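Local atomic coordinates of CD160 antigen (Homo sapiens, PDB entry 6NGG), a protein that acts as an immunoglobulin-domain receptor on natural killer and T cells, binding MHC class I molecules and TNFRSF14 to deliver stimulatory or inhibitory signals. Residues A[32-37]-A[41-46]; A[26-31]-A[54-59]. The protein carries 1 engineered substitution. All coordinates share one frame; numbering follows the deposited sequence.

Interaction 1 of 2, residues A[32-37]-A[41-46]. Engineered in segment 32-37: Met33 (natural residue Val).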
loop_
_atom_site.group_PDB
_atom_site.type_symbol
_atom_site.label_atom_id
_atom_site.label_comp_id
_atom_site.label_asym_id
_atom_site.label_seq_id
_atom_site.Cartn_x
_atom_site.Cartn_y
_atom_site.Cartn_z
ATOM N N VAL A 32 10.383 -3.100 3.329
ATOM C CA VAL A 32 9.841 -2.129 2.387
ATOM C C VAL A 32 8.406 -2.508 2.059
ATOM O O VAL A 32 8.071 -3.678 1.897
ATOM C CB VAL A 32 10.717 -2.028 1.112
ATOM C CG1 VAL A 32 10.813 -3.372 0.385
ATOM C CG2 VAL A 32 10.237 -0.950 0.170
ATOM N N MET A 33 7.564 -1.480 1.994
ATOM C CA MET A 33 6.160 -1.573 1.619
ATOM C C MET A 33 6.033 -1.038 0.213
ATOM O O MET A 33 6.722 -0.116 -0.174
ATOM C CB MET A 33 5.281 -0.714 2.538
ATOM C CG MET A 33 5.288 -1.130 4.040
ATOM S SD MET A 33 4.335 0.036 5.177
ATOM C CE MET A 33 5.379 1.468 5.234
ATOM N N PHE A 34 5.109 -1.597 -0.542
ATOM C CA PHE A 34 4.854 -1.135 -1.911
ATOM C C PHE A 34 3.466 -1.551 -2.414
ATOM O O PHE A 34 2.838 -2.413 -1.913
ATOM C CB PHE A 34 6.003 -1.596 -2.849
ATOM C CG PHE A 34 6.352 -3.102 -2.758
ATOM C CD1 PHE A 34 7.197 -3.589 -1.764
ATOM C CD2 PHE A 34 5.853 -3.992 -3.693
ATOM C CE1 PHE A 34 7.501 -4.919 -1.678
ATOM C CE2 PHE A 34 6.165 -5.338 -3.626
ATOM C CZ PHE A 34 6.964 -5.802 -2.587
ATOM N N LEU A 35 3.000 -0.839 -3.404
ATOM C CA LEU A 35 1.676 -1.022 -3.926
ATOM C C LEU A 35 1.871 -1.252 -5.396
ATOM O O LEU A 35 2.523 -0.436 -6.069
ATOM C CB LEU A 35 0.880 0.298 -3.706
ATOM C CG LEU A 35 -0.486 0.342 -4.465
ATOM C CD1 LEU A 35 -1.481 -0.613 -3.808
ATOM C CD2 LEU A 35 -1.069 1.666 -4.516
ATOM N N CYS A 36 1.282 -2.338 -5.891
ATOM C CA CYS A 36 1.333 -2.668 -7.328
ATOM C C CYS A 36 -0.060 -2.677 -7.973
ATOM O O CYS A 36 -1.075 -2.876 -7.280
ATOM C CB CYS A 36 1.970 -4.057 -7.487
ATOM S SG CYS A 36 3.723 -4.174 -7.065
ATOM N N LYS A 37 -0.080 -2.401 -9.282
ATOM C CA LYS A 37 -1.267 -2.360 -10.110
ATOM C C LYS A 37 -1.137 -3.347 -11.252
ATOM O O LYS A 37 -0.251 -3.206 -12.071
ATOM C CB LYS A 37 -1.504 -0.976 -10.640
ATOM C CG LYS A 37 -2.776 -0.820 -11.436
ATOM C CD LYS A 37 -2.934 0.623 -11.919
ATOM C CE LYS A 37 -4.210 0.724 -12.717
ATOM N NZ LYS A 37 -4.148 -0.087 -13.957
ATOM N N GLY A 41 2.295 -11.635 -11.039
ATOM C CA GLY A 41 3.375 -12.400 -10.382
ATOM C C GLY A 41 4.735 -11.759 -10.293
ATOM O O GLY A 41 5.661 -12.393 -9.791
ATOM N N ASP A 42 4.880 -10.500 -10.719
ATOM C CA ASP A 42 6.182 -9.779 -10.549
ATOM C C ASP A 42 6.069 -8.470 -9.734
ATOM O O ASP A 42 6.780 -7.491 -10.031
ATOM C CB ASP A 42 6.815 -9.521 -11.934
ATOM C CG ASP A 42 5.940 -8.598 -12.820
ATOM O OD1 ASP A 42 4.841 -8.199 -12.396
ATOM O OD2 ASP A 42 6.350 -8.212 -13.915
ATOM N N CYS A 43 5.179 -8.450 -8.730
ATOM C CA CYS A 43 5.012 -7.268 -7.901
ATOM C C CYS A 43 6.267 -7.162 -7.063
ATOM O O CYS A 43 6.596 -8.084 -6.334
ATOM C CB CYS A 43 3.792 -7.351 -6.997
ATOM S SG CYS A 43 3.598 -5.876 -5.901
ATOM N N SER A 44 6.947 -6.040 -7.172
ATOM C CA SER A 44 8.143 -5.746 -6.402
ATOM C C SER A 44 8.250 -4.262 -6.215
ATOM O O SER A 44 7.551 -3.481 -6.893
ATOM C CB SER A 44 9.385 -6.242 -7.147
ATOM O OG SER A 44 9.488 -5.592 -8.365
ATOM N N PRO A 45 9.227 -3.830 -5.435
ATOM C CA PRO A 45 9.439 -2.395 -5.396
ATOM C C PRO A 45 9.743 -1.789 -6.788
ATOM O O PRO A 45 9.201 -0.744 -7.129
ATOM C CB PRO A 45 10.583 -2.247 -4.373
ATOM C CG PRO A 45 10.292 -3.325 -3.450
ATOM C CD PRO A 45 9.940 -4.496 -4.331
ATOM N N GLU A 46 10.451 -2.508 -7.631
ATOM C CA GLU A 46 10.789 -1.981 -8.970
ATOM C C GLU A 46 9.572 -1.877 -9.905
ATOM O O GLU A 46 9.575 -1.070 -10.837
ATOM C CB GLU A 46 11.806 -2.907 -9.671
ATOM C CG GLU A 46 13.203 -2.947 -9.070
ATOM C CD GLU A 46 13.276 -3.493 -7.627
ATOM O OE1 GLU A 46 13.981 -2.831 -6.809
ATOM O OE2 GLU A 46 12.648 -4.552 -7.295
#

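Interaction 2 of 2, residues A[26-31]-A[54-59]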
loop_
_atom_site.group_PDB
_atom_site.type_symbol
_atom_site.label_atom_id
_atom_site.label_comp_id
_atom_site.label_asym_id
_atom_site.label_seq_id
_atom_site.Cartn_x
_atom_site.Cartn_y
_atom_site.Cartn_z
ATOM N N GLU A 26 8.812 -4.253 18.411
ATOM C CA GLU A 26 10.280 -4.335 18.189
ATOM C C GLU A 26 10.650 -4.865 16.789
ATOM O O GLU A 26 11.827 -5.114 16.477
ATOM C CB GLU A 26 11.025 -5.053 19.356
ATOM C CG GLU A 26 10.524 -6.365 19.888
ATOM C CD GLU A 26 9.277 -6.318 20.812
ATOM O OE1 GLU A 26 8.194 -6.575 20.269
ATOM O OE2 GLU A 26 9.357 -6.121 22.059
ATOM N N GLU A 27 9.667 -4.999 15.910
ATOM C CA GLU A 27 9.916 -5.555 14.579
ATOM C C GLU A 27 9.394 -4.540 13.550
ATOM O O GLU A 27 8.800 -4.906 12.537
ATOM C CB GLU A 27 9.242 -6.943 14.395
ATOM C CG GLU A 27 9.690 -8.107 15.320
ATOM C CD GLU A 27 9.038 -9.479 14.944
ATOM O OE1 GLU A 27 8.488 -9.651 13.826
ATOM O OE2 GLU A 27 9.075 -10.459 15.731
ATOM N N ALA A 28 9.653 -3.272 13.826
ATOM C CA ALA A 28 9.211 -2.164 12.973
ATOM C C ALA A 28 10.152 -1.859 11.810
ATOM O O ALA A 28 9.813 -1.044 10.926
ATOM C CB ALA A 28 9.044 -0.926 13.805
ATOM N N GLU A 29 11.320 -2.516 11.793
ATOM C CA GLU A 29 12.401 -2.070 10.952
ATOM C C GLU A 29 12.670 -3.112 9.919
ATOM O O GLU A 29 12.384 -4.269 10.126
ATOM C CB GLU A 29 13.661 -1.879 11.807
ATOM C CG GLU A 29 14.402 -0.625 11.449
ATOM C CD GLU A 29 13.763 0.594 12.073
ATOM O OE1 GLU A 29 13.769 0.679 13.326
ATOM O OE2 GLU A 29 13.265 1.448 11.308
ATOM N N GLY A 30 13.215 -2.692 8.796
ATOM C CA GLY A 30 13.903 -3.595 7.908
ATOM C C GLY A 30 12.972 -4.201 6.859
ATOM O O GLY A 30 13.297 -5.226 6.274
ATOM N N PHE A 31 11.829 -3.582 6.597
ATOM C CA PHE A 31 10.970 -4.040 5.478
ATOM C C PHE A 31 10.640 -2.834 4.598
ATOM O O PHE A 31 10.642 -1.707 5.062
ATOM C CB PHE A 31 9.668 -4.768 5.919
ATOM C CG PHE A 31 8.793 -3.976 6.827
ATOM C CD1 PHE A 31 7.867 -3.018 6.312
ATOM C CD2 PHE A 31 8.868 -4.164 8.194
ATOM C CE1 PHE A 31 7.075 -2.284 7.137
ATOM C CE2 PHE A 31 8.048 -3.398 9.038
ATOM C CZ PHE A 31 7.133 -2.462 8.503
ATOM N N LEU A 54 10.191 3.127 6.073
ATOM C CA LEU A 54 9.810 4.188 6.969
ATOM C C LEU A 54 10.841 4.331 8.078
ATOM O O LEU A 54 11.223 3.351 8.716
ATOM C CB LEU A 54 8.422 3.826 7.516
ATOM C CG LEU A 54 7.453 4.905 7.962
ATOM C CD1 LEU A 54 7.277 6.059 6.984
ATOM C CD2 LEU A 54 6.134 4.201 8.300
ATOM N N LYS A 55 11.295 5.545 8.348
ATOM C CA LYS A 55 12.163 5.712 9.499
ATOM C C LYS A 55 11.303 6.155 10.661
ATOM O O LYS A 55 10.345 6.936 10.475
ATOM C CB LYS A 55 13.322 6.656 9.193
ATOM C CG LYS A 55 12.988 8.141 9.092
ATOM C CD LYS A 55 14.127 8.905 8.412
ATOM C CE LYS A 55 14.646 8.220 7.125
ATOM N NZ LYS A 55 15.716 8.968 6.418
ATOM N N ARG A 56 11.636 5.662 11.849
ATOM C CA ARG A 56 10.689 5.616 12.997
ATOM C C ARG A 56 10.881 6.645 14.106
ATOM O O ARG A 56 10.380 6.509 15.197
ATOM C CB ARG A 56 10.682 4.221 13.538
ATOM C CG ARG A 56 10.289 3.299 12.351
ATOM C CD ARG A 56 9.720 2.071 12.853
ATOM N NE ARG A 56 8.372 2.186 13.326
ATOM C CZ ARG A 56 7.263 1.997 12.592
ATOM N NH1 ARG A 56 7.343 1.826 11.271
ATOM N NH2 ARG A 56 6.093 2.034 13.159
ATOM N N ASP A 57 11.445 7.752 13.747
ATOM C CA ASP A 57 11.508 8.859 14.638
ATOM C C ASP A 57 10.082 9.437 14.873
ATOM O O ASP A 57 9.131 9.236 14.036
ATOM C CB ASP A 57 12.453 9.878 14.023
ATOM C CG ASP A 57 13.786 9.246 13.670
ATOM O OD1 ASP A 57 14.205 8.378 14.484
ATOM O OD2 ASP A 57 14.316 9.506 12.536
ATOM N N PRO A 58 9.928 10.173 16.010
ATOM C CA PRO A 58 8.696 10.925 16.176
ATOM C C PRO A 58 8.599 12.090 15.159
ATOM O O PRO A 58 9.590 12.578 14.596
ATOM C CB PRO A 58 8.793 11.417 17.627
ATOM C CG PRO A 58 10.275 11.589 17.882
ATOM C CD PRO A 58 10.942 10.505 17.050
ATOM N N GLY A 59 7.385 12.484 14.875
ATOM C CA GLY A 59 7.157 13.500 13.893
ATOM C C GLY A 59 7.102 13.053 12.450
ATOM O O GLY A 59 7.103 13.896 11.590
#

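Interaction 1 of 2, residues A[32-37]-A[41-46]
Cys36 and Cys43 are joined by a disulfide, with SG to SG at 2.1 Å and the S-S torsion at 88°, close to the 90° of a relaxed bridge. The two half-cystines reach it differently: Cys36 SG lies beside its own backbone N, whereas Cys43 SG stands opposite its backbone N, which carries it toward the strand.

Next to the bridge the Phe34 ring meets the loop with both face and edge. Pro45 lies over one face, its CD 3.7 Å from the Phe34 ring centroid and 13° off the normal, the geometry of a CH-pi contact. The Ser44 backbone continues that cover, with Phe34 CE2 3.4 Å from Ser44 CA. Cys43 SG instead comes in at the edge, 4.7 Å from the centroid of the Phe34 ring, a sulfur-aromatic contact. A chi1 of 50° sets Phe34 CG between its backbone N and carbonyl carbon, and from there the ring reaches the proline. Val32 extends the apolar patch, its CG1 3.9 Å from Pro45 CG.

No hydrogen bond spans the two segments; Thr47 OG1 bonds both Asp42 O and Ser44 N. The Cys19-Cys87 bridge is the intersheet disulfide of the immunoglobulin fold; Cys36-Cys43 is a second one, tying the loop after strand 31-37 back onto that strand. Residues 32-37 belong to this strand, whose backbone bonds strand 83-91 through Val32 and Phe34 and residues 49-52 through Met33 and Leu35. The loop packs on the five-stranded sheet through Cys43 on Cys88 and Pro45 on Gln51 and Arg90.

Interaction 2 of 2, residues A[26-31]-A[54-59]
Ala28 and Arg56 make the main contact, an apolar approach that is unusually close. The methyl CB of Ala28 sits over one face of the Arg56 guanidinium but is displaced toward the rim. It accordingly meets the root of the group: Ala28 CB is 3.2 Å from Arg56 CD, tight enough for the exact spacing to be locally doubtful, while Ala28 CB to Arg56 CZ is 3.6 Å. The arginine chain starts with CG opposite its carbonyl carbon and bends at chi3 (76°), a turn that brings the NE end of one face beneath the methyl.

A looser, probably weakly attractive component may come from Glu29. Glu29 and Arg56 run past one another in opposite directions, with carboxylate and guanidinium planes turned 65° apart. The acid meets the aliphatic part of the arginine, Glu29 OE2 lying 3.7 Å from Arg56 CG, while 5.3 Å separates Glu29 OE2 from Arg56 NE. At that range there is no salt bridge.

Hydrogen bonds are absent between the two segments. The polar end of Arg56 is engaged by the chain around strand 67-74: NH1 bonds Ser68 OG and NH2 bonds Ser67 O, with a weak bond from NH2 to Gly64 O. These bonds help to fix the guanidinium while Ala28 covers part of one face.

The contact is small, burying 183 Å² in total, and lies at the surface. It joins two loops at one end of the immunoglobulin V-type sandwich, both passing between the sheets: one from strand 14-22 of the three-stranded sheet to 31-37 of the five-stranded, the other from 50-52 back to 67-74.

How the interactions relate
Both contacts belong to the single V-type immunoglobulin domain, with centres about 20 Å apart. Along the chain the order is 26-31, 32-37, 41-46, 54-59, so the two segments of interaction 1 fall between those of interaction 2. Interaction 1 is buried against the five-stranded sheet, its centre about 9 Å from that of the chain; interaction 2 is a surface contact, about 16 Å out. They meet where CE of Met33 packs 4.2 Å from Leu54 CD2, a contact of this engineered variant, since the natural residue is Val. Strand 31-37 carries one side of interaction 1 and is entered from the loop that carries one side of interaction 2.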